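Local coordinates for interferon-inducible and double-stranded-dependent eIF-2kinase (Carassius auratus, PDB 4KMF), which binds left-handed Z-DNA through this Zalpha domain, one part of a longer PKR-like kinase that probably phosphorylates the translation initiation factor eIF2alpha, at residues N37-F50 with E54-M62. Sequence-based numbering, arbitrary orientation.
Sequences NRHLYNLQRSNQVF and EKPPVWDLM. With nucleotides of chain B.
At the Z-DNA-binding surface of this Zalpha domain, Tyr41 on the recognition helix 33-45 meets Trp59 on the C-terminal strand of the beta wing. The rings form a T-shaped pair, planes at 84°, with the edge of Trp59 at CZ2 and CH2 directed at one face of Tyr41. The other tyrosine face takes C8 of DG5 of chain B, 3.3 Å above its plane, while Tyr41 OH donates to OP1 of DC4 of chain B (2.7 Å). Water 1, in the indole plane, accepts from Trp59 NE1 (2.9 Å) and donates to Asn37 OD1 and that same OP1; Asn37 ND2 donates to OP1 of DG5 of chain B. Leu40 CD1 sits over the five-membered ring of Trp59 in a CH-pi contact, 9° off its normal. In this winged helix-turn-helix fold the antiparallel wing pairs Phe50 with Asp60: Phe50 N to Asp60 O is 3.0 Å, and the reciprocal bond closes the pair. A leucine in place of Trp59 would probably leave the Tyr41 face without its edge partner and water 1 without its indole donor. Phe50 CG, between the backbone N and the carbonyl carbon (chi1 69°), lays the ring alongside Asp60 CB, its CE2 edge 3.4 Å from Leu61 O.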
loop_
_atom_site.group_PDB
_atom_site.type_symbol
_atom_site.label_atom_id
_atom_site.label_comp_id
_atom_site.label_asym_id
_atom_site.label_seq_id
_atom_site.Cartn_x
_atom_site.Cartn_y
_atom_site.Cartn_z
ATOM N N ASN A 37 2.765 9.624 -5.261
ATOM C CA ASN A 37 3.916 8.814 -4.872
ATOM C C ASN A 37 4.418 7.939 -6.007
ATOM O O ASN A 37 5.615 7.796 -6.191
ATOM C CB ASN A 37 3.614 8.010 -3.602
ATOM C CG ASN A 37 3.960 8.767 -2.358
ATOM O OD1 ASN A 37 4.795 9.668 -2.385
ATOM N ND2 ASN A 37 3.345 8.384 -1.242
ATOM N N ARG A 38 3.509 7.376 -6.799
ATOM C CA ARG A 38 3.917 6.636 -8.000
ATOM C C ARG A 38 4.855 7.517 -8.858
ATOM O O ARG A 38 5.952 7.110 -9.231
ATOM C CB ARG A 38 2.689 6.207 -8.800
ATOM C CG ARG A 38 3.079 5.497 -10.089
ATOM C CD ARG A 38 1.855 4.915 -10.778
ATOM N NE ARG A 38 1.304 5.815 -11.775
ATOM C CZ ARG A 38 0.081 6.359 -11.731
ATOM N NH1 ARG A 38 -0.755 6.081 -10.723
ATOM N NH2 ARG A 38 -0.313 7.181 -12.717
ATOM N N HIS A 39 4.423 8.740 -9.123
ATOM C CA HIS A 39 5.226 9.668 -9.901
ATOM C C HIS A 39 6.519 10.083 -9.229
ATOM O O HIS A 39 7.552 10.164 -9.899
ATOM C CB HIS A 39 4.401 10.880 -10.318
ATOM C CG HIS A 39 3.278 10.540 -11.242
ATOM N ND1 HIS A 39 3.460 9.818 -12.407
ATOM C CD2 HIS A 39 1.953 10.796 -11.162
ATOM C CE1 HIS A 39 2.296 9.661 -13.012
ATOM N NE2 HIS A 39 1.363 10.245 -12.278
ATOM N N LEU A 40 6.483 10.363 -7.923
ATOM C CA LEU A 40 7.711 10.773 -7.212
ATOM C C LEU A 40 8.784 9.666 -7.276
ATOM O O LEU A 40 9.956 9.950 -7.509
ATOM C CB LEU A 40 7.408 11.111 -5.748
ATOM C CG LEU A 40 6.718 12.480 -5.594
ATOM C CD1 LEU A 40 6.205 12.693 -4.164
ATOM C CD2 LEU A 40 7.629 13.610 -6.068
ATOM N N TYR A 41 8.379 8.409 -7.063
ATOM C CA TYR A 41 9.352 7.317 -7.108
ATOM C C TYR A 41 9.849 7.039 -8.529
ATOM O O TYR A 41 11.030 6.717 -8.687
ATOM C CB TYR A 41 8.838 6.051 -6.393
ATOM C CG TYR A 41 8.907 6.181 -4.876
ATOM C CD1 TYR A 41 7.815 6.705 -4.146
ATOM C CD2 TYR A 41 10.053 5.807 -4.171
ATOM C CE1 TYR A 41 7.868 6.854 -2.758
ATOM C CE2 TYR A 41 10.118 5.960 -2.768
ATOM C CZ TYR A 41 9.019 6.500 -2.074
ATOM O OH TYR A 41 9.108 6.646 -0.695
ATOM N N ASN A 42 8.996 7.213 -9.558
ATOM C CA ASN A 42 9.492 7.154 -10.962
ATOM C C ASN A 42 10.494 8.275 -11.207
ATOM O O ASN A 42 11.554 8.042 -11.792
ATOM C CB ASN A 42 8.360 7.374 -11.982
ATOM C CG ASN A 42 7.377 6.234 -12.055
ATOM O OD1 ASN A 42 7.680 5.109 -11.701
ATOM N ND2 ASN A 42 6.199 6.523 -12.596
ATOM N N LEU A 43 10.165 9.485 -10.738
ATOM C CA LEU A 43 11.064 10.643 -10.862
ATOM C C LEU A 43 12.375 10.408 -10.119
ATOM O O LEU A 43 13.405 10.930 -10.498
ATOM C CB LEU A 43 10.377 11.929 -10.391
ATOM C CG LEU A 43 9.337 12.527 -11.328
ATOM C CD1 LEU A 43 8.578 13.621 -10.626
ATOM C CD2 LEU A 43 10.041 13.067 -12.593
ATOM N N GLN A 44 12.357 9.625 -9.055
ATOM C CA GLN A 44 13.582 9.257 -8.395
ATOM C C GLN A 44 14.410 8.250 -9.202
ATOM O O GLN A 44 15.637 8.385 -9.318
ATOM C CB GLN A 44 13.254 8.706 -7.020
ATOM C CG GLN A 44 14.517 8.442 -6.217
ATOM C CD GLN A 44 14.213 8.070 -4.823
ATOM O OE1 GLN A 44 14.587 8.788 -3.897
ATOM N NE2 GLN A 44 13.560 6.933 -4.640
ATOM N N ARG A 45 13.744 7.260 -9.794
ATOM C CA ARG A 45 14.402 6.334 -10.705
ATOM C C ARG A 45 15.044 7.056 -11.883
ATOM O O ARG A 45 16.089 6.651 -12.350
ATOM C CB ARG A 45 13.419 5.300 -11.239
ATOM C CG ARG A 45 13.017 4.262 -10.253
ATOM C CD ARG A 45 12.210 3.147 -10.938
ATOM N NE ARG A 45 13.091 2.032 -11.309
ATOM C CZ ARG A 45 12.732 0.966 -12.038
ATOM N NH1 ARG A 45 11.490 0.823 -12.495
ATOM N NH2 ARG A 45 13.618 0.015 -12.290
ATOM N N SER A 46 14.451 8.164 -12.308
ATOM C CA SER A 46 14.918 8.872 -13.483
ATOM C C SER A 46 15.829 10.029 -13.117
ATOM O O SER A 46 16.164 10.855 -13.968
ATOM C CB SER A 46 13.756 9.308 -14.380
ATOM O OG SER A 46 12.891 10.227 -13.738
ATOM N N ASN A 47 16.225 10.071 -11.844
ATOM C CA ASN A 47 17.245 10.999 -11.321
ATOM C C ASN A 47 16.798 12.458 -11.401
ATOM O O ASN A 47 17.609 13.376 -11.568
ATOM C CB ASN A 47 18.613 10.751 -11.989
ATOM C CG ASN A 47 19.744 11.517 -11.317
ATOM O OD1 ASN A 47 19.878 11.515 -10.088
ATOM N ND2 ASN A 47 20.573 12.187 -12.130
ATOM N N GLN A 48 15.500 12.691 -11.238
ATOM C CA GLN A 48 15.000 14.069 -11.294
ATOM C C GLN A 48 14.700 14.623 -9.894
ATOM O O GLN A 48 14.693 15.838 -9.682
ATOM C CB GLN A 48 13.754 14.143 -12.169
ATOM C CG GLN A 48 14.037 13.733 -13.625
ATOM C CD GLN A 48 12.814 13.805 -14.508
ATOM O OE1 GLN A 48 12.218 12.773 -14.898
ATOM N NE2 GLN A 48 12.407 15.017 -14.815
ATOM N N VAL A 49 14.409 13.732 -8.956
ATOM C CA VAL A 49 14.120 14.105 -7.577
ATOM C C VAL A 49 14.818 13.136 -6.636
ATOM O O VAL A 49 15.256 12.071 -7.066
ATOM C CB VAL A 49 12.562 14.134 -7.227
ATOM C CG1 VAL A 49 11.780 15.081 -8.135
ATOM C CG2 VAL A 49 11.953 12.754 -7.266
ATOM N N PHE A 50 14.934 13.520 -5.367
ATOM C CA PHE A 50 15.405 12.615 -4.303
ATOM C C PHE A 50 14.533 12.806 -3.060
ATOM O O PHE A 50 13.901 13.851 -2.869
ATOM C CB PHE A 50 16.893 12.861 -3.986
ATOM C CG PHE A 50 17.143 14.177 -3.335
ATOM C CD1 PHE A 50 17.237 14.265 -1.944
ATOM C CD2 PHE A 50 17.241 15.334 -4.099
ATOM C CE1 PHE A 50 17.457 15.517 -1.339
ATOM C CE2 PHE A 50 17.451 16.570 -3.505
ATOM C CZ PHE A 50 17.553 16.662 -2.126
ATOM N N GLU A 54 13.290 10.924 5.698
ATOM C CA GLU A 54 12.491 11.245 6.830
ATOM C C GLU A 54 11.167 10.491 6.703
ATOM O O GLU A 54 10.865 9.939 5.657
ATOM C CB GLU A 54 12.272 12.730 6.893
ATOM C CG GLU A 54 13.494 13.465 7.377
ATOM C CD GLU A 54 13.437 14.958 7.067
ATOM O OE1 GLU A 54 13.434 15.778 8.018
ATOM O OE2 GLU A 54 13.383 15.318 5.876
ATOM N N LYS A 55 10.394 10.457 7.780
ATOM C CA LYS A 55 9.022 9.934 7.745
ATOM C C LYS A 55 8.133 11.046 8.301
ATOM O O LYS A 55 8.179 11.306 9.499
ATOM C CB LYS A 55 8.910 8.650 8.589
ATOM C CG LYS A 55 9.733 7.511 8.048
ATOM C CD LYS A 55 9.721 6.247 8.955
ATOM C CE LYS A 55 10.755 5.284 8.461
ATOM N NZ LYS A 55 10.788 4.044 9.270
ATOM N N PRO A 56 7.334 11.723 7.436
ATOM C CA PRO A 56 7.198 11.497 5.995
ATOM C C PRO A 56 8.413 11.976 5.179
ATOM O O PRO A 56 9.081 12.925 5.580
ATOM C CB PRO A 56 5.962 12.340 5.624
ATOM C CG PRO A 56 5.941 13.430 6.629
ATOM C CD PRO A 56 6.463 12.823 7.901
ATOM N N PRO A 57 8.704 11.314 4.052
ATOM C CA PRO A 57 9.828 11.764 3.211
ATOM C C PRO A 57 9.592 13.143 2.640
ATOM O O PRO A 57 8.456 13.484 2.264
ATOM C CB PRO A 57 9.878 10.738 2.071
ATOM C CG PRO A 57 8.929 9.596 2.487
ATOM C CD PRO A 57 7.984 10.150 3.494
ATOM N N VAL A 58 10.668 13.923 2.591
ATOM C CA VAL A 58 10.665 15.260 1.993
ATOM C C VAL A 58 11.328 15.139 0.621
ATOM O O VAL A 58 12.396 14.501 0.478
ATOM C CB VAL A 58 11.390 16.264 2.907
ATOM C CG1 VAL A 58 11.556 17.612 2.219
ATOM C CG2 VAL A 58 10.639 16.399 4.220
ATOM N N TRP A 59 10.679 15.691 -0.401
ATOM C CA TRP A 59 11.125 15.489 -1.785
ATOM C C TRP A 59 11.672 16.786 -2.307
ATOM O O TRP A 59 11.136 17.863 -1.979
ATOM C CB TRP A 59 9.955 15.072 -2.653
ATOM C CG TRP A 59 9.452 13.704 -2.294
ATOM C CD1 TRP A 59 8.461 13.391 -1.387
ATOM C CD2 TRP A 59 9.916 12.469 -2.839
ATOM N NE1 TRP A 59 8.301 12.020 -1.324
ATOM C CE2 TRP A 59 9.175 11.434 -2.208
ATOM C CE3 TRP A 59 10.908 12.125 -3.807
ATOM C CZ2 TRP A 59 9.372 10.064 -2.528
ATOM C CZ3 TRP A 59 11.098 10.779 -4.129
ATOM C CH2 TRP A 59 10.323 9.761 -3.489
ATOM N N ASP A 60 12.737 16.704 -3.096
ATOM C CA ASP A 60 13.235 17.907 -3.763
ATOM C C ASP A 60 13.911 17.556 -5.076
ATOM O O ASP A 60 14.107 16.382 -5.394
ATOM C CB ASP A 60 14.218 18.635 -2.848
ATOM C CG ASP A 60 14.342 20.085 -3.189
ATOM O OD1 ASP A 60 15.110 20.744 -2.487
ATOM O OD2 ASP A 60 13.651 20.575 -4.128
ATOM N N LEU A 61 14.250 18.588 -5.847
ATOM C CA LEU A 61 14.889 18.420 -7.149
ATOM C C LEU A 61 16.350 18.006 -7.053
ATOM O O LEU A 61 17.083 18.522 -6.219
ATOM C CB LEU A 61 14.783 19.725 -7.948
ATOM C CG LEU A 61 13.370 20.225 -8.247
ATOM C CD1 LEU A 61 13.443 21.526 -8.939
ATOM C CD2 LEU A 61 12.590 19.241 -9.120
ATOM N N MET A 62 16.773 17.068 -7.901
ATOM C CA MET A 62 18.188 16.723 -8.029
ATOM C C MET A 62 18.963 17.912 -8.577
ATOM O O MET A 62 18.421 18.659 -9.382
ATOM C CB MET A 62 18.374 15.541 -8.960
ATOM C CG MET A 62 18.223 14.228 -8.306
ATOM S SD MET A 62 19.626 13.752 -7.275
ATOM C CE MET A 62 19.038 12.112 -6.845
ATOM P P DG B 3 4.851 8.754 7.186
ATOM O OP1 DG B 3 5.275 9.554 8.348
ATOM O OP2 DG B 3 4.019 9.434 6.156
ATOM O "O5'" DG B 3 6.142 8.091 6.484
ATOM C "C5'" DG B 3 5.949 7.253 5.366
ATOM C "C4'" DG B 3 7.240 6.587 4.922
ATOM O "O4'" DG B 3 7.662 5.630 5.921
ATOM C "C3'" DG B 3 6.982 5.742 3.687
ATOM O "O3'" DG B 3 7.258 6.535 2.518
ATOM C "C2'" DG B 3 7.933 4.555 3.790
ATOM C "C1'" DG B 3 8.250 4.478 5.278
ATOM N N9 DG B 3 7.689 3.361 5.995
ATOM C C8 DG B 3 8.366 2.493 6.812
ATOM N N7 DG B 3 7.555 1.621 7.382
ATOM C C5 DG B 3 6.281 1.945 6.921
ATOM C C6 DG B 3 5.010 1.371 7.214
ATOM O O6 DG B 3 4.742 0.385 7.945
ATOM N N1 DG B 3 3.979 2.012 6.527
ATOM C C2 DG B 3 4.121 3.095 5.692
ATOM N N2 DG B 3 3.005 3.571 5.101
ATOM N N3 DG B 3 5.309 3.654 5.430
ATOM C C4 DG B 3 6.349 3.033 6.068
ATOM P P DG B 5 1.309 5.218 -1.497
ATOM O OP1 DG B 5 1.304 6.569 -0.929
ATOM O OP2 DG B 5 0.034 4.516 -1.837
ATOM O "O5'" DG B 5 2.239 5.178 -2.795
ATOM C "C5'" DG B 5 2.359 3.972 -3.552
ATOM C "C4'" DG B 5 3.449 4.214 -4.570
ATOM O "O4'" DG B 5 4.720 4.488 -3.940
ATOM C "C3'" DG B 5 3.651 3.011 -5.462
ATOM O "O3'" DG B 5 2.977 3.358 -6.662
ATOM C "C2'" DG B 5 5.150 2.952 -5.709
ATOM C "C1'" DG B 5 5.768 3.817 -4.636
ATOM N N9 DG B 5 6.465 3.053 -3.593
ATOM C C8 DG B 5 7.764 3.249 -3.168
ATOM N N7 DG B 5 8.118 2.452 -2.203
ATOM C C5 DG B 5 6.989 1.652 -1.976
ATOM C C6 DG B 5 6.795 0.621 -1.015
ATOM O O6 DG B 5 7.644 0.223 -0.196
ATOM N N1 DG B 5 5.514 0.044 -1.074
ATOM C C2 DG B 5 4.537 0.450 -1.971
ATOM N N2 DG B 5 3.359 -0.188 -1.890
ATOM N N3 DG B 5 4.699 1.478 -2.857
ATOM C C4 DG B 5 5.962 2.001 -2.833
ATOM P P DC B 4 6.165 6.762 1.370
ATOM O OP1 DC B 4 6.778 7.569 0.289
ATOM O OP2 DC B 4 4.926 7.272 1.946
ATOM O "O5'" DC B 4 5.919 5.268 0.897
ATOM C "C5'" DC B 4 5.647 4.943 -0.492
ATOM C "C4'" DC B 4 4.442 3.997 -0.528
ATOM O "O4'" DC B 4 4.780 2.740 0.114
ATOM C "C3'" DC B 4 3.199 4.488 0.212
ATOM O "O3'" DC B 4 2.009 4.155 -0.519
ATOM C "C2'" DC B 4 3.219 3.723 1.524
ATOM C "C1'" DC B 4 3.729 2.399 1.009
ATOM N N1 DC B 4 4.243 1.538 2.084
ATOM C C2 DC B 4 3.359 0.700 2.774
ATOM O O2 DC B 4 2.169 0.694 2.468
ATOM N N3 DC B 4 3.850 -0.100 3.761
ATOM C C4 DC B 4 5.154 -0.050 4.082
ATOM N N4 DC B 4 5.605 -0.865 5.022
ATOM C C5 DC B 4 6.080 0.796 3.381
ATOM C C6 DC B 4 5.587 1.577 2.409
HETATM O O HOH W 1 6.378 10.162 -0.145
HETATM O O HOH W 2 14.468 15.796 -0.227
#